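Local coordinates for Lmo2125 protein (Listeria monocytogenes serovar 1/2a, PDB 5TU0) that binds maltose and probably serves as the membrane-anchored solute receptor that delivers the sugar to a carbohydrate uptake transporter, at residues K122-K127 with S142-T147; K133-L138 with T154-K159; W241-Y246 with I251-A256; T303-T308 with E327-V332. The protein carries 2 engineered substitutions. All coordinates share one frame; numbering follows the deposited sequence.

Interaction 1: residues K122-K127 with S142-T147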
loop_
_atom_site.group_PDB
_atom_site.type_symbol
_atom_site.label_atom_id
_atom_site.label_comp_id
_atom_site.label_asym_id
_atom_site.label_seq_id
_atom_site.Cartn_x
_atom_site.Cartn_y
_atom_site.Cartn_z
ATOM N N LYS A 122 1.377 -16.446 17.358
ATOM C CA LYS A 122 1.749 -17.852 17.460
ATOM C C LYS A 122 1.548 -18.438 18.866
ATOM O O LYS A 122 1.496 -19.668 19.023
ATOM C CB LYS A 122 3.189 -18.083 16.991
ATOM C CG LYS A 122 3.470 -17.661 15.556
ATOM C CD LYS A 122 4.848 -18.136 15.131
ATOM C CE LYS A 122 5.174 -17.753 13.715
ATOM N NZ LYS A 122 6.530 -18.241 13.370
ATOM N N ASP A 123 1.454 -17.583 19.886
ATOM C CA ASP A 123 1.161 -18.061 21.256
ATOM C C ASP A 123 -0.332 -18.351 21.453
ATOM O O ASP A 123 -0.707 -18.991 22.437
ATOM C CB ASP A 123 1.621 -17.064 22.323
ATOM C CG ASP A 123 3.133 -16.983 22.446
ATOM O OD1 ASP A 123 3.828 -17.916 21.994
ATOM O OD2 ASP A 123 3.626 -15.997 23.037
ATOM N N LEU A 124 -1.171 -17.901 20.519
ATOM C CA LEU A 124 -2.627 -18.124 20.604
ATOM C C LEU A 124 -3.177 -19.138 19.590
ATOM O O LEU A 124 -4.168 -19.832 19.879
ATOM C CB LEU A 124 -3.348 -16.793 20.393
ATOM C CG LEU A 124 -3.004 -15.689 21.392
ATOM C CD1 LEU A 124 -3.670 -14.383 20.986
ATOM C CD2 LEU A 124 -3.406 -16.115 22.799
ATOM N N LEU A 125 -2.556 -19.189 18.404
ATOM C CA LEU A 125 -2.964 -20.100 17.337
ATOM C C LEU A 125 -1.847 -21.062 16.935
ATOM O O LEU A 125 -0.671 -20.675 16.903
ATOM C CB LEU A 125 -3.376 -19.304 16.090
ATOM C CG LEU A 125 -4.540 -18.325 16.261
ATOM C CD1 LEU A 125 -4.825 -17.589 14.947
ATOM C CD2 LEU A 125 -5.769 -19.066 16.747
ATOM N N ASP A 126 -2.239 -22.293 16.591
ATOM C CA ASP A 126 -1.310 -23.341 16.147
ATOM C C ASP A 126 -0.776 -23.072 14.753
ATOM O O ASP A 126 0.291 -23.557 14.399
ATOM C CB ASP A 126 -1.988 -24.715 16.130
ATOM C CG ASP A 126 -2.387 -25.188 17.498
ATOM O OD1 ASP A 126 -1.789 -24.727 18.501
ATOM O OD2 ASP A 126 -3.293 -26.051 17.569
ATOM N N LYS A 127 -1.549 -22.344 13.957
ATOM C CA LYS A 127 -1.124 -21.969 12.607
ATOM C C LYS A 127 -1.948 -20.809 12.070
ATOM O O LYS A 127 -2.999 -20.478 12.616
ATOM C CB LYS A 127 -1.257 -23.149 11.665
ATOM C CG LYS A 127 -2.660 -23.717 11.545
ATOM C CD LYS A 127 -2.604 -24.910 10.614
ATOM C CE LYS A 127 -3.924 -25.642 10.523
ATOM N NZ LYS A 127 -3.781 -26.860 9.667
ATOM N N SER A 142 -14.530 -18.746 22.550
ATOM C CA SER A 142 -14.682 -17.819 23.656
ATOM C C SER A 142 -13.396 -17.413 24.382
ATOM O O SER A 142 -13.427 -16.478 25.171
ATOM C CB SER A 142 -15.802 -18.255 24.591
ATOM O OG SER A 142 -17.039 -17.976 23.938
ATOM N N ARG A 143 -12.260 -18.052 24.087
ATOM C CA ARG A 143 -10.995 -17.584 24.707
ATOM C C ARG A 143 -10.730 -16.120 24.293
ATOM O O ARG A 143 -9.987 -15.410 24.958
ATOM C CB ARG A 143 -9.787 -18.486 24.362
ATOM C CG ARG A 143 -9.308 -18.392 22.922
ATOM C CD ARG A 143 -8.209 -19.395 22.591
ATOM N NE ARG A 143 -6.962 -19.068 23.290
ATOM C CZ ARG A 143 -5.799 -19.712 23.130
ATOM N NH1 ARG A 143 -4.732 -19.335 23.834
ATOM N NH2 ARG A 143 -5.692 -20.725 22.274
ATOM N N PHE A 144 -11.369 -15.688 23.200
ATOM C CA PHE A 144 -11.225 -14.323 22.673
ATOM C C PHE A 144 -12.484 -13.468 22.890
ATOM O O PHE A 144 -12.650 -12.440 22.251
ATOM C CB PHE A 144 -10.872 -14.375 21.185
ATOM C CG PHE A 144 -9.734 -15.296 20.877
ATOM C CD1 PHE A 144 -8.482 -15.077 21.451
ATOM C CD2 PHE A 144 -9.902 -16.375 20.021
ATOM C CE1 PHE A 144 -7.420 -15.928 21.188
ATOM C CE2 PHE A 144 -8.842 -17.230 19.754
ATOM C CZ PHE A 144 -7.597 -16.998 20.332
ATOM N N ALA A 145 -13.358 -13.895 23.799
ATOM C CA ALA A 145 -14.580 -13.154 24.101
ATOM C C ALA A 145 -14.238 -11.764 24.628
ATOM O O ALA A 145 -13.223 -11.576 25.307
ATOM C CB ALA A 145 -15.430 -13.906 25.127
ATOM N N PHE A 146 -15.077 -10.799 24.272
ATOM C CA PHE A 146 -14.929 -9.411 24.698
ATOM C C PHE A 146 -16.054 -9.252 25.703
ATOM O O PHE A 146 -17.151 -8.820 25.374
ATOM C CB PHE A 146 -15.066 -8.490 23.491
ATOM C CG PHE A 146 -14.728 -7.062 23.773
ATOM C CD1 PHE A 146 -13.404 -6.651 23.813
ATOM C CD2 PHE A 146 -15.718 -6.128 23.950
ATOM C CE1 PHE A 146 -13.076 -5.326 24.044
ATOM C CE2 PHE A 146 -15.403 -4.806 24.192
ATOM C CZ PHE A 146 -14.081 -4.402 24.239
ATOM N N THR A 147 -15.759 -9.633 26.942
ATOM C CA THR A 147 -16.773 -9.745 28.006
ATOM C C THR A 147 -17.615 -8.514 28.371
ATOM O O THR A 147 -18.733 -8.670 28.879
ATOM C CB THR A 147 -16.148 -10.348 29.275
ATOM O OG1 THR A 147 -15.004 -9.577 29.650
ATOM C CG2 THR A 147 -15.706 -11.791 29.003
HETATM O O HOH W 1 -2.544 -20.868 23.000
#
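Leu124 meets Arg143 and Phe144 in a loop-to-loop contact near the surface, between the turn that follows strand 105-121 and the bend that follows helix 132-138. The leucine fork divides the work. Its CD2 lies 3.6 Å from Arg143 NH1, while CD1 touches CE1 of Phe144 at 4.1 Å, the two side chains crossing at a slant. Leu124 CB lies over one face of the guanidinium, so the flat cation is spread across an aliphatic surface. Arginine suits this half-exposed place because its carbon chain can pack while its nitrogens stay among water and carbonyls. The Arg143 chain bends about its CG-CD bond (chi3 -69°), which carries the guanidinium round toward Leu124, and Arg143 CG lies over the centre of one face of the Phe144 ring. NH2 comes within 3.0 Å of Leu124 O, but the angle is too poor for a hydrogen bond. The polar link runs instead through a water in the guanidinium plane: it accepts from Arg143 NH1 at 2.8 Å and donates to Asp123 O at 2.7 Å. Asp123 turns its carboxylate elsewhere, to the amide of Asn252. Phe144 is buried, whereas Arg143 is exposed. Toward helix 132-138, Leu125 and Phe144 both rest on Leu138, and the backbone of Phe144 is hydrogen-bonded to Thr154, just ahead of strand 156-157.

Interaction 2: residues K133-L138 with T154-K159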
loop_
_atom_site.group_PDB
_atom_site.type_symbol
_atom_site.label_atom_id
_atom_site.label_comp_id
_atom_site.label_asym_id
_atom_site.label_seq_id
_atom_site.Cartn_x
_atom_site.Cartn_y
_atom_site.Cartn_z
ATOM N N LYS A 133 -13.572 -18.718 6.471
ATOM C CA LYS A 133 -14.391 -19.690 7.214
ATOM C C LYS A 133 -13.670 -19.998 8.536
ATOM O O LYS A 133 -14.300 -20.073 9.587
ATOM C CB LYS A 133 -14.595 -20.986 6.422
ATOM C CG LYS A 133 -15.423 -20.877 5.147
ATOM C CD LYS A 133 -16.913 -21.105 5.357
ATOM C CE LYS A 133 -17.583 -20.009 6.139
ATOM N NZ LYS A 133 -19.047 -20.252 6.271
ATOM N N ASP A 134 -12.347 -20.154 8.463
ATOM C CA ASP A 134 -11.507 -20.415 9.646
ATOM C C ASP A 134 -11.568 -19.219 10.612
ATOM O O ASP A 134 -11.657 -19.407 11.824
ATOM C CB ASP A 134 -10.044 -20.657 9.283
ATOM C CG ASP A 134 -9.833 -21.874 8.398
ATOM O OD1 ASP A 134 -10.709 -22.778 8.351
ATOM O OD2 ASP A 134 -8.757 -21.922 7.740
ATOM N N LEU A 135 -11.522 -18.005 10.075
ATOM C CA LEU A 135 -11.668 -16.811 10.905
ATOM C C LEU A 135 -13.049 -16.737 11.558
ATOM O O LEU A 135 -13.158 -16.316 12.709
ATOM C CB LEU A 135 -11.424 -15.530 10.104
ATOM C CG LEU A 135 -10.027 -15.315 9.535
ATOM C CD1 LEU A 135 -10.017 -14.085 8.631
ATOM C CD2 LEU A 135 -8.980 -15.203 10.644
ATOM N N GLU A 136 -14.104 -17.126 10.836
ATOM C CA GLU A 136 -15.455 -17.105 11.406
ATOM C C GLU A 136 -15.527 -18.054 12.623
ATOM O O GLU A 136 -16.136 -17.718 13.655
ATOM C CB GLU A 136 -16.515 -17.470 10.350
ATOM C CG GLU A 136 -16.690 -16.397 9.270
ATOM C CD GLU A 136 -17.595 -16.814 8.126
ATOM O OE1 GLU A 136 -18.281 -17.850 8.241
ATOM O OE2 GLU A 136 -17.600 -16.114 7.085
ATOM N N THR A 137 -14.905 -19.224 12.513
ATOM C CA THR A 137 -14.918 -20.185 13.627
ATOM C C THR A 137 -14.062 -19.671 14.787
ATOM O O THR A 137 -14.409 -19.857 15.959
ATOM C CB THR A 137 -14.452 -21.580 13.189
ATOM O OG1 THR A 137 -13.082 -21.536 12.769
ATOM C CG2 THR A 137 -15.325 -22.081 12.059
ATOM N N LEU A 138 -12.954 -19.014 14.456
ATOM C CA LEU A 138 -12.086 -18.414 15.456
ATOM C C LEU A 138 -12.862 -17.349 16.240
ATOM O O LEU A 138 -12.708 -17.232 17.469
ATOM C CB LEU A 138 -10.888 -17.805 14.734
ATOM C CG LEU A 138 -9.760 -17.135 15.492
ATOM C CD1 LEU A 138 -9.123 -18.099 16.482
ATOM C CD2 LEU A 138 -8.746 -16.649 14.465
ATOM N N THR A 154 -13.028 -10.821 19.745
ATOM C CA THR A 154 -11.904 -10.159 19.091
ATOM C C THR A 154 -10.929 -11.152 18.474
ATOM O O THR A 154 -9.765 -10.798 18.242
ATOM C CB THR A 154 -11.137 -9.244 20.094
ATOM O OG1 THR A 154 -10.691 -10.017 21.231
ATOM C CG2 THR A 154 -12.029 -8.101 20.570
ATOM N N GLY A 155 -11.395 -12.379 18.206
ATOM C CA GLY A 155 -10.559 -13.426 17.603
ATOM C C GLY A 155 -9.849 -12.914 16.363
ATOM O O GLY A 155 -8.624 -13.065 16.218
ATOM N N PHE A 156 -10.629 -12.300 15.487
ATOM C CA PHE A 156 -10.125 -11.673 14.261
ATOM C C PHE A 156 -10.631 -10.236 14.215
ATOM O O PHE A 156 -11.811 -9.988 14.503
ATOM C CB PHE A 156 -10.608 -12.428 13.020
ATOM C CG PHE A 156 -10.451 -11.648 11.741
ATOM C CD1 PHE A 156 -9.204 -11.442 11.197
ATOM C CD2 PHE A 156 -11.558 -11.110 11.089
ATOM C CE1 PHE A 156 -9.050 -10.705 10.023
ATOM C CE2 PHE A 156 -11.410 -10.387 9.906
ATOM C CZ PHE A 156 -10.161 -10.185 9.381
ATOM N N LEU A 157 -9.750 -9.296 13.849
ATOM C CA LEU A 157 -10.149 -7.895 13.704
ATOM C C LEU A 157 -9.578 -7.326 12.429
ATOM O O LEU A 157 -8.461 -7.669 12.052
ATOM C CB LEU A 157 -9.634 -7.043 14.864
ATOM C CG LEU A 157 -10.077 -7.409 16.283
ATOM C CD1 LEU A 157 -9.278 -6.609 17.304
ATOM C CD2 LEU A 157 -11.572 -7.198 16.459
ATOM N N ALA A 158 -10.345 -6.458 11.782
ATOM C CA ALA A 158 -9.877 -5.712 10.585
ATOM C C ALA A 158 -10.527 -4.330 10.599
ATOM O O ALA A 158 -11.718 -4.203 10.890
ATOM C CB ALA A 158 -10.212 -6.455 9.311
ATOM N N LYS A 159 -9.746 -3.296 10.279
ATOM C CA LYS A 159 -10.243 -1.920 10.296
ATOM C C LYS A 159 -11.107 -1.638 9.059
ATOM O O LYS A 159 -10.788 -0.760 8.220
ATOM C CB LYS A 159 -9.059 -0.952 10.373
ATOM C CG LYS A 159 -9.430 0.471 10.750
ATOM C CD LYS A 159 -8.296 1.445 10.454
ATOM C CE LYS A 159 -8.712 2.876 10.749
ATOM N NZ LYS A 159 -7.725 3.858 10.219
#
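Leu135 and Leu138, three residues apart on helix 132-138, both direct their side chains toward segment 154-159, which holds strand 156-157, and there they meet Phe156 and Gly155. Leu135 comes first and carries most of the contact. Its CD1 stands over the centre of the Phe156 ring, 3.7 Å from the centroid and 10° off the ring normal, a well-formed CH-pi contact. The other methyl, CD2, lies 3.8 Å from Phe156 CD1 and 4.0 Å from Phe156 CB, so one methyl covers the face and the other packs at the ring's root. On the strand side, CG of Phe156 is anti to the backbone N (chi1 164°), which carries the ring toward the helix. Glu136, next in line, points away from the strand; its OE1 forms a salt bridge with Lys133 NZ at 3.2 Å, and its OE2 is held by Tyr201 OH and Asn262 ND2. Leu138 ends the walk with CD2 4.0 Å from Gly155 O. Glycine suits this place because a side chain on Gly155 would point at the helix and run into Leu138 O; the CA atoms of Gly155 and Leu138 are 5.6 Å apart, a close approach of backbones. All four touching residues are buried. Around them, Trp205 of helix 193-208 packs on Leu135 and meets the Phe156 ring edge-to-face, while the backbones of Gly155 and Leu157 bond to strand 235-238, which runs parallel to 156-157.

Interaction 3: residues W241-Y246 with I251-A256. With GLC (alpha-D-glucopyranose), chain B.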
loop_
_atom_site.group_PDB
_atom_site.type_symbol
_atom_site.label_atom_id
_atom_site.label_comp_id
_atom_site.label_asym_id
_atom_site.label_seq_id
_atom_site.Cartn_x
_atom_site.Cartn_y
_atom_site.Cartn_z
ATOM N N TRP A 241 4.284 -2.055 7.708
ATOM C CA TRP A 241 4.774 -0.980 8.591
ATOM C C TRP A 241 4.551 -1.253 10.084
ATOM O O TRP A 241 5.262 -0.708 10.908
ATOM C CB TRP A 241 4.151 0.379 8.208
ATOM C CG TRP A 241 2.649 0.382 8.186
ATOM C CD1 TRP A 241 1.818 0.589 9.241
ATOM C CD2 TRP A 241 1.806 0.150 7.045
ATOM N NE1 TRP A 241 0.507 0.498 8.830
ATOM C CE2 TRP A 241 0.472 0.236 7.488
ATOM C CE3 TRP A 241 2.055 -0.120 5.688
ATOM C CZ2 TRP A 241 -0.623 0.061 6.631
ATOM C CZ3 TRP A 241 0.959 -0.285 4.828
ATOM C CH2 TRP A 241 -0.361 -0.197 5.311
ATOM N N SER A 242 3.581 -2.100 10.426
ATOM C CA SER A 242 3.297 -2.400 11.835
ATOM C C SER A 242 4.211 -3.459 12.492
ATOM O O SER A 242 4.252 -3.560 13.720
ATOM C CB SER A 242 1.854 -2.874 11.987
ATOM O OG SER A 242 0.952 -1.899 11.530
ATOM N N ALA A 243 4.901 -4.264 11.684
ATOM C CA ALA A 243 5.750 -5.350 12.213
ATOM C C ALA A 243 6.756 -4.858 13.262
ATOM O O ALA A 243 6.871 -5.455 14.336
ATOM C CB ALA A 243 6.465 -6.068 11.079
ATOM N N ALA A 244 7.446 -3.762 12.960
ATOM C CA ALA A 244 8.414 -3.164 13.885
ATOM C C ALA A 244 7.825 -3.002 15.294
ATOM O O ALA A 244 8.492 -3.318 16.274
ATOM C CB ALA A 244 8.900 -1.816 13.354
ATOM N N ASN A 245 6.581 -2.523 15.384
ATOM C CA ASN A 245 5.892 -2.359 16.680
ATOM C C ASN A 245 5.660 -3.676 17.391
ATOM O O ASN A 245 5.755 -3.751 18.616
ATOM C CB ASN A 245 4.522 -1.683 16.508
ATOM C CG ASN A 245 4.623 -0.266 15.999
ATOM O OD1 ASN A 245 5.614 0.412 16.224
ATOM N ND2 ASN A 245 3.582 0.196 15.321
ATOM N N TYR A 246 5.319 -4.717 16.639
ATOM C CA TYR A 246 5.072 -6.018 17.265
ATOM C C TYR A 246 6.389 -6.621 17.739
ATOM O O TYR A 246 6.406 -7.340 18.724
ATOM C CB TYR A 246 4.316 -6.968 16.328
ATOM C CG TYR A 246 3.085 -6.349 15.684
ATOM C CD1 TYR A 246 2.270 -5.468 16.391
ATOM C CD2 TYR A 246 2.712 -6.689 14.390
ATOM C CE1 TYR A 246 1.151 -4.907 15.814
ATOM C CE2 TYR A 246 1.583 -6.133 13.799
ATOM C CZ TYR A 246 0.807 -5.244 14.519
ATOM O OH TYR A 246 -0.308 -4.685 13.952
ATOM N N ILE A 251 5.857 -9.638 20.886
ATOM C CA ILE A 251 4.777 -10.560 20.551
ATOM C C ILE A 251 5.356 -11.636 19.656
ATOM O O ILE A 251 6.080 -11.331 18.706
ATOM C CB ILE A 251 3.631 -9.823 19.796
ATOM C CG1 ILE A 251 2.916 -8.832 20.720
ATOM C CG2 ILE A 251 2.606 -10.799 19.224
ATOM C CD1 ILE A 251 2.133 -9.486 21.849
ATOM N N ASN A 252 5.061 -12.896 19.958
ATOM C CA ASN A 252 5.531 -14.009 19.129
ATOM C C ASN A 252 4.599 -14.067 17.914
ATOM O O ASN A 252 3.794 -14.998 17.771
ATOM C CB ASN A 252 5.509 -15.320 19.930
ATOM C CG ASN A 252 6.052 -16.499 19.146
ATOM O OD1 ASN A 252 6.712 -16.336 18.115
ATOM N ND2 ASN A 252 5.780 -17.703 19.635
ATOM N N TYR A 253 4.716 -13.067 17.041
ATOM C CA TYR A 253 3.813 -12.950 15.896
ATOM C C TYR A 253 4.282 -13.741 14.687
ATOM O O TYR A 253 5.468 -14.028 14.514
ATOM C CB TYR A 253 3.584 -11.463 15.502
ATOM C CG TYR A 253 4.764 -10.793 14.818
ATOM C CD1 TYR A 253 4.915 -10.843 13.441
ATOM C CD2 TYR A 253 5.734 -10.141 15.558
ATOM C CE1 TYR A 253 6.001 -10.251 12.816
ATOM C CE2 TYR A 253 6.827 -9.550 14.954
ATOM C CZ TYR A 253 6.960 -9.605 13.588
ATOM O OH TYR A 253 8.049 -9.015 13.002
ATOM N N GLY A 254 3.323 -14.112 13.860
ATOM C CA GLY A 254 3.581 -14.792 12.614
ATOM C C GLY A 254 2.862 -13.983 11.551
ATOM O O GLY A 254 1.985 -13.184 11.865
ATOM N N VAL A 255 3.246 -14.176 10.299
ATOM C CA VAL A 255 2.634 -13.439 9.209
ATOM C C VAL A 255 2.261 -14.410 8.099
ATOM O O VAL A 255 3.023 -15.350 7.783
ATOM C CB VAL A 255 3.578 -12.348 8.650
ATOM C CG1 VAL A 255 2.793 -11.343 7.818
ATOM C CG2 VAL A 255 4.298 -11.625 9.785
ATOM N N ALA A 256 1.113 -14.145 7.482
ATOM C CA ALA A 256 0.610 -14.959 6.396
ATOM C C ALA A 256 -0.154 -14.135 5.369
ATOM O O ALA A 256 -0.519 -12.962 5.604
ATOM C CB ALA A 256 -0.298 -16.045 6.957
HETATM C C1 GLC B . 2.768 4.526 8.067
HETATM C C2 GLC B . 3.412 4.035 6.767
HETATM C C3 GLC B . 2.532 4.277 5.540
HETATM C C4 GLC B . 1.080 3.878 5.777
HETATM C C5 GLC B . 0.564 4.477 7.082
HETATM C C6 GLC B . -0.876 4.051 7.358
HETATM O O1 GLC B . 2.825 5.959 8.141
HETATM O O2 GLC B . 4.667 4.702 6.583
HETATM O O3 GLC B . 3.040 3.521 4.436
HETATM O O4 GLC B . 0.293 4.345 4.670
HETATM O O5 GLC B . 1.411 4.073 8.166
HETATM O O6 GLC B . -1.178 4.135 8.757
#
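Tyr253 lays its ring against helix 243-248, and its side chain can be followed outward from the strand 253-256. CB projects toward the helix, and with CG set between the backbone N and the carbonyl carbon (chi1 73°) the ring is laid across the CB of Tyr246. CG comes first, 4.1 Å from Tyr246 CB; CD2 meets the same methylene more closely, at 3.6 Å, and CE2 stays beside it. At the tip, OH reaches Ala243 CB at 3.9 Å, where alanine is small enough to admit the phenol. Val255 CG2, from the same strand, sits at the ring edge in its plane. The Tyr246 ring turns its edge to the face of Tyr253, centroids 6.0 Å apart and planes at 66°, a T-shaped pair. The Tyr246 hydroxyl leads away, to Gln225 NE2. The backbone closes the connection: Ile251 N donates to Tyr246 O at 3.2 Å. At the other end of 241-246, Trp241 offers one indole face to a glucose of the bound maltose, its CD1 3.7 Å from the sugar O5. The chemistry is thus of two kinds. Aromatic packing joins the helix to Tyr253 of the strand, and a main-chain bond joins it to Ile251 in the loop just before; the flat, electron-rich indole makes a platform for one side of the sugar ring, with O5 nearest and C4 over the indole centre, as in many carbohydrate-binding sites.

Interaction 4: residues T303-T308 with E327-V332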
loop_
_atom_site.group_PDB
_atom_site.type_symbol
_atom_site.label_atom_id
_atom_site.label_comp_id
_atom_site.label_asym_id
_atom_site.label_seq_id
_atom_site.Cartn_x
_atom_site.Cartn_y
_atom_site.Cartn_z
ATOM N N THR A 303 20.588 -5.556 -1.820
ATOM C CA THR A 303 21.162 -4.798 -0.693
ATOM C C THR A 303 20.046 -4.017 0.040
ATOM O O THR A 303 20.040 -3.941 1.272
ATOM C CB THR A 303 22.265 -3.833 -1.148
ATOM O OG1 THR A 303 23.312 -4.586 -1.776
ATOM C CG2 THR A 303 22.830 -3.052 0.026
ATOM N N LEU A 304 19.106 -3.457 -0.714
ATOM C CA LEU A 304 17.980 -2.737 -0.087
ATOM C C LEU A 304 17.262 -3.653 0.898
ATOM O O LEU A 304 17.019 -3.271 2.045
ATOM C CB LEU A 304 16.979 -2.229 -1.132
ATOM C CG LEU A 304 15.721 -1.540 -0.573
ATOM C CD1 LEU A 304 16.069 -0.241 0.134
ATOM C CD2 LEU A 304 14.721 -1.302 -1.693
ATOM N N TYR A 305 16.929 -4.861 0.454
ATOM C CA TYR A 305 16.239 -5.816 1.319
ATOM C C TYR A 305 17.097 -6.204 2.519
ATOM O O TYR A 305 16.605 -6.327 3.643
ATOM C CB TYR A 305 15.833 -7.079 0.554
ATOM C CG TYR A 305 15.151 -8.085 1.455
ATOM C CD1 TYR A 305 13.827 -7.901 1.848
ATOM C CD2 TYR A 305 15.834 -9.197 1.945
ATOM C CE1 TYR A 305 13.199 -8.794 2.695
ATOM C CE2 TYR A 305 15.206 -10.099 2.793
ATOM C CZ TYR A 305 13.878 -9.886 3.154
ATOM O OH TYR A 305 13.235 -10.764 3.984
ATOM N N ASP A 306 18.384 -6.411 2.264
ATOM C CA ASP A 306 19.297 -6.764 3.328
ATOM C C ASP A 306 19.347 -5.698 4.428
ATOM O O ASP A 306 19.388 -6.034 5.602
ATOM C CB ASP A 306 20.715 -6.987 2.768
ATOM C CG ASP A 306 20.858 -8.286 1.968
ATOM O OD1 ASP A 306 20.013 -9.192 2.082
ATOM O OD2 ASP A 306 21.862 -8.420 1.237
ATOM N N MET A 307 19.314 -4.436 4.024
ATOM C CA MET A 307 19.414 -3.305 4.937
ATOM C C MET A 307 18.131 -2.886 5.648
ATOM O O MET A 307 18.157 -2.492 6.816
ATOM C CB MET A 307 19.912 -2.101 4.135
ATOM C CG MET A 307 21.332 -2.269 3.644
ATOM S SD MET A 307 22.473 -2.290 5.027
ATOM C CE MET A 307 22.391 -0.584 5.560
ATOM N N THR A 308 17.013 -3.002 4.951
ATOM C CA THR A 308 15.729 -2.449 5.436
ATOM C C THR A 308 14.580 -3.416 5.612
ATOM O O THR A 308 13.592 -3.051 6.222
ATOM C CB THR A 308 15.225 -1.396 4.426
ATOM O OG1 THR A 308 14.896 -2.042 3.187
ATOM C CG2 THR A 308 16.284 -0.333 4.175
ATOM N N GLU A 327 8.820 -14.493 7.399
ATOM C CA GLU A 327 7.371 -14.553 7.255
ATOM C C GLU A 327 6.718 -13.309 6.665
ATOM O O GLU A 327 5.859 -13.435 5.809
ATOM C CB GLU A 327 6.702 -14.943 8.563
ATOM C CG GLU A 327 7.167 -16.309 9.032
ATOM C CD GLU A 327 6.341 -16.867 10.160
ATOM O OE1 GLU A 327 5.337 -16.239 10.536
ATOM O OE2 GLU A 327 6.697 -17.951 10.659
ATOM N N LEU A 328 7.118 -12.121 7.113
ATOM C CA LEU A 328 6.506 -10.889 6.600
ATOM C C LEU A 328 6.774 -10.750 5.105
ATOM O O LEU A 328 5.870 -10.448 4.319
ATOM C CB LEU A 328 7.005 -9.652 7.353
ATOM C CG LEU A 328 6.446 -8.312 6.837
ATOM C CD1 LEU A 328 4.917 -8.285 6.914
ATOM C CD2 LEU A 328 7.072 -7.144 7.592
ATOM N N THR A 329 8.018 -11.001 4.726
ATOM C CA THR A 329 8.432 -10.941 3.334
ATOM C C THR A 329 7.656 -11.932 2.476
ATOM O O THR A 329 7.170 -11.560 1.409
ATOM C CB THR A 329 9.928 -11.231 3.192
ATOM O OG1 THR A 329 10.660 -10.335 4.042
ATOM C CG2 THR A 329 10.371 -11.059 1.739
ATOM N N ASN A 330 7.518 -13.173 2.955
ATOM C CA ASN A 330 6.779 -14.211 2.224
ATOM C C ASN A 330 5.301 -13.831 2.053
ATOM O O ASN A 330 4.745 -13.983 0.966
ATOM C CB ASN A 330 6.851 -15.578 2.937
ATOM C CG ASN A 330 8.228 -16.224 2.869
ATOM O OD1 ASN A 330 9.101 -15.818 2.100
ATOM N ND2 ASN A 330 8.421 -17.246 3.675
ATOM N N ALA A 331 4.683 -13.358 3.136
ATOM C CA ALA A 331 3.272 -12.929 3.105
ATOM C C ALA A 331 3.045 -11.790 2.118
ATOM O O ALA A 331 2.105 -11.824 1.335
ATOM C CB ALA A 331 2.809 -12.514 4.485
ATOM N N VAL A 332 3.901 -10.778 2.170
ATOM C CA VAL A 332 3.814 -9.650 1.239
ATOM C C VAL A 332 3.972 -10.103 -0.203
ATOM O O VAL A 332 3.180 -9.725 -1.052
ATOM C CB VAL A 332 4.870 -8.558 1.547
ATOM C CG1 VAL A 332 4.958 -7.523 0.407
ATOM C CG2 VAL A 332 4.530 -7.882 2.857
#
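The Tyr305 ring meets Thr329 at its edge: Thr329 OG1 lies close to the ring plane, 3.3 Å from CE1, and neither face is covered by helix segment 327-332. The threonine methyl CG2 stands to one side of that plane, 3.7 Å from CE1, beside the rim and not above the ring centre. The phenol OH and Thr329 OG1 are hydrogen-bonded at 2.6 Å, and either hydroxyl could be the donor. The two side chains arrive from opposite directions, the tyrosine spanning most of the gap because its CG is anti to the backbone N (chi1 178°). A long side chain is needed here, since the nearest CA atoms, those of Tyr305 and Thr329, are 9.6 Å apart. The contact joins helix 298-308 to helix 327-336 on either side, along the chain, of strand 311-312. That strand pairs antiparallel with the long strand 105-121 of the mixed sheet, in a chain whose family belongs to the periplasmic-binding-protein clan; its Val311 touches Thr329 and its Pro312 touches Tyr305. Thr329 OG1 has a second partner in Asp326 OD2, so two bonds hold a buried hydroxyl and fix the rotation of its side chain. At the end of the first helix, Leu304 O accepts from both the backbone N and OG1 of Thr308, the hydroxyl at 2.7 Å and above the carbonyl plane.

From the N terminus, residues 122-127 leave strand 105-121 and meet 142-147 in interaction 1, closing a loop around helix 132-138. Interaction 2 starts on that helix, inside the loop, and closes beyond it at strand 156-157, so the two cross. Interaction 3 follows in series, a short closure across four residues between helix 243-248 and strand 253-256. Interaction 4 comes last, enclosing strand 311-312 and helix 315-323. Interactions 2 and 3 both reach the mixed sheet without touching. Glu327 ties distant members together: OE2 forms a salt bridge with Lys122 of interaction 1, and OE1 probably accepts from Val255 N of interaction 3.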